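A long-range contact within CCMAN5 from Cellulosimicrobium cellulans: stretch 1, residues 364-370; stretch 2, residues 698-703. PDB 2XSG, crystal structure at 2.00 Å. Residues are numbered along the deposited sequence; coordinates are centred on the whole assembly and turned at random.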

# COMPACT_ATOMS: atom_id res chain seq x y z
N ALA A 364 -3.50 2.91 12.80
CA ALA A 364 -4.22 3.18 14.07
C ALA A 364 -3.36 3.89 15.13
O ALA A 364 -3.85 4.78 15.81
N TYR A 365 -2.09 3.52 15.27
CA TYR A 365 -1.30 4.18 16.32
C TYR A 365 -0.48 5.39 15.85
O TYR A 365 0.09 6.12 16.68
N ILE A 366 -0.47 5.64 14.54
CA ILE A 366 0.23 6.81 14.01
C ILE A 366 -0.73 7.98 13.73
O ILE A 366 -0.41 9.13 14.06
N ASP A 367 -1.90 7.67 13.17
CA ASP A 367 -2.93 8.67 12.87
C ASP A 367 -4.31 8.09 13.16
O ASP A 367 -5.01 7.64 12.24
N PRO A 368 -4.71 8.07 14.45
CA PRO A 368 -5.97 7.41 14.84
C PRO A 368 -7.22 7.92 14.09
O PRO A 368 -8.07 7.10 13.69
N ALA A 369 -7.30 9.24 13.88
CA ALA A 369 -8.46 9.87 13.21
C ALA A 369 -8.58 9.42 11.76
O ALA A 369 -9.69 9.18 11.27
N LEU A 370 -7.45 9.33 11.06
CA LEU A 370 -7.46 8.87 9.68
C LEU A 370 -7.91 7.42 9.63
O LEU A 370 -8.75 7.04 8.83
N THR A 698 8.89 9.84 18.92
CA THR A 698 7.71 10.48 19.53
C THR A 698 6.56 10.58 18.53
O THR A 698 6.69 11.21 17.47
N ILE A 699 5.43 9.97 18.88
CA ILE A 699 4.21 10.12 18.10
C ILE A 699 3.31 11.11 18.81
O ILE A 699 2.86 10.85 19.93
N THR A 700 3.07 12.26 18.16
CA THR A 700 2.22 13.33 18.71
C THR A 700 0.81 13.23 18.13
O THR A 700 0.63 13.22 16.92
N TYR A 701 -0.17 13.09 19.02
CA TYR A 701 -1.58 12.99 18.63
C TYR A 701 -2.26 14.36 18.50
O TYR A 701 -1.70 15.37 18.91
N ASP A 702 -3.45 14.38 17.92
CA ASP A 702 -4.12 15.63 17.58
C ASP A 702 -4.34 16.56 18.77
O ASP A 702 -4.38 17.77 18.59
N ASP A 703 -4.49 16.01 19.97
CA ASP A 703 -4.64 16.85 21.16
C ASP A 703 -3.32 17.34 21.78
O ASP A 703 -3.33 18.07 22.77

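Contact between a corner between two helices (364-370) and the end of a strand with the loop that follows it (698-703) in one chain of CCMAN5; touching residues lie at least 333 positions apart in the chain, and the pairing buries 271 Å² of surface, both sides summed. Ala364, in the helix that enters the corner, lies out of reach of the second stretch. Tyr365 is the first residue to touch it. Its CA-to-CB bond runs sideways, and with chi1 at 75° (p) and chi2 at 64° the ring lies beside Ile699, where Tyr365 CD1 comes within 3.7 Å of Ile699 CD1, an apolar contact made obliquely to the ring. Tyr365 OH is hydrogen-bonded elsewhere in the structure, so the ring can pack here without leaving its hydroxyl unsatisfied. The backbone of the same residue supplies the one direct hydrogen bond between the stretches: Tyr701 OH donates to Tyr365 O at 2.9 Å, with the carbonyl oxygen at the edge of the Tyr701 ring, near its plane. Tyr701 starts sideways from its CA, but its m rotamer (chi1 -58°, chi2 -67°) brings the end of the side chain nearer and lets the hydroxyl reach that oxygen. Ile699 also approaches this carbonyl, with 3.6 Å between Ile699 CG2 and Tyr365 O.

Ile366 points away from the second stretch, yet its m,t side chain still meets Ile699, itself m,t and directed toward the first stretch; Ile366 CG1 and Ile699 CD1 are 4.3 Å apart. The terminal methyl of Ile699 thus touches both Tyr365 and Ile366, while its CG2 lies 3.9 Å from Ile366 O. That carbonyl finds its polar partner in water 1, which donates to Ile366 O at 2.7 Å and to Thr700 O at 2.8 Å, linking the two backbones where no direct hydrogen bond joins them. The Thr700 side chain (m) points away and takes no part.

Asp367 is the first residue past the first helix to leave helical phi/psi, and it N-caps the next. Its CA-to-CB bond points away, although the carboxylate comes nearer, with chi1 at -168° (t). Asp367 OD1 accepts a weak capping bond from Leu370 N at 3.3 Å, and also a bond donated by water 2 at 2.5 Å. The same water donates to Asp702 OD2 at 2.8 Å and accepts from Ala369 N at 3.2 Å, so it joins two carboxylates to a first-turn amide of the helix. Pro368 points toward the second stretch, its ring puckered C-gamma exo; Pro368 CD packs 3.8 Å from Tyr701 CD1, obliquely to the aromatic ring. Ala369 also points in, and its methyl meets the Asp702 carboxylate, with Ala369 CB 3.8 Å from Asp702 OD2. Asp702 (m) is directed toward the first stretch, and its OD1 is hydrogen-bonded elsewhere in the structure. The Leu370 side chain (t,p) leads away from the second stretch; its contribution here is the backbone amide that donates to Asp367.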

# COMPACT_ATOMS: atom_id res chain seq x y z
CB ALA A 364 -4.83 1.91 14.64
CB TYR A 365 -0.52 3.18 17.20
CG TYR A 365 0.73 2.53 16.62
CD1 TYR A 365 1.84 3.28 16.27
CD2 TYR A 365 0.82 1.13 16.50
CE1 TYR A 365 3.00 2.68 15.78
CE2 TYR A 365 1.97 0.52 16.03
CZ TYR A 365 3.06 1.31 15.66
OH TYR A 365 4.21 0.71 15.19
CB ILE A 366 1.12 6.44 12.80
CG1 ILE A 366 2.34 5.65 13.31
CG2 ILE A 366 1.61 7.70 12.05
CD1 ILE A 366 3.13 4.96 12.26
CB ASP A 367 -2.81 9.13 11.41
CG ASP A 367 -3.66 10.36 11.11
OD1 ASP A 367 -4.57 10.71 11.89
OD2 ASP A 367 -3.40 10.98 10.06
CB PRO A 368 -6.06 7.68 16.35
CG PRO A 368 -4.63 7.84 16.78
CD PRO A 368 -3.97 8.58 15.62
CB ALA A 369 -8.36 11.39 13.25
CB LEU A 370 -6.07 9.03 9.05
CG LEU A 370 -5.88 8.55 7.61
CD1 LEU A 370 -6.74 9.40 6.63
CD2 LEU A 370 -4.40 8.60 7.21
CB THR A 698 8.04 11.92 20.08
OG1 THR A 698 9.10 11.84 21.04
CG2 THR A 698 6.83 12.57 20.73
CB ILE A 699 3.47 8.77 17.89
CG1 ILE A 699 4.42 7.72 17.28
CG2 ILE A 699 2.21 8.99 17.01
CD1 ILE A 699 3.85 6.23 17.30
CB THR A 700 2.82 14.71 18.41
OG1 THR A 700 4.20 14.74 18.85
CG2 THR A 700 2.03 15.83 19.10
CB TYR A 701 -2.32 12.04 19.59
CG TYR A 701 -1.66 10.68 19.56
CD1 TYR A 701 -1.70 9.91 18.41
CD2 TYR A 701 -0.91 10.22 20.65
CE1 TYR A 701 -1.06 8.68 18.35
CE2 TYR A 701 -0.27 8.99 20.61
CZ TYR A 701 -0.35 8.23 19.45
OH TYR A 701 0.28 7.02 19.38
CB ASP A 702 -5.43 15.37 16.82
CG ASP A 702 -5.19 14.70 15.46
OD1 ASP A 702 -4.10 14.91 14.88
OD2 ASP A 702 -6.07 13.95 14.97
CB ASP A 703 -5.51 16.17 22.22
CG ASP A 703 -4.93 14.85 22.72
OD1 ASP A 703 -3.77 14.50 22.41
OD2 ASP A 703 -5.67 14.15 23.43
O HOH W 1 -0.90 11.53 15.27
O HOH W 2 -5.01 11.48 14.28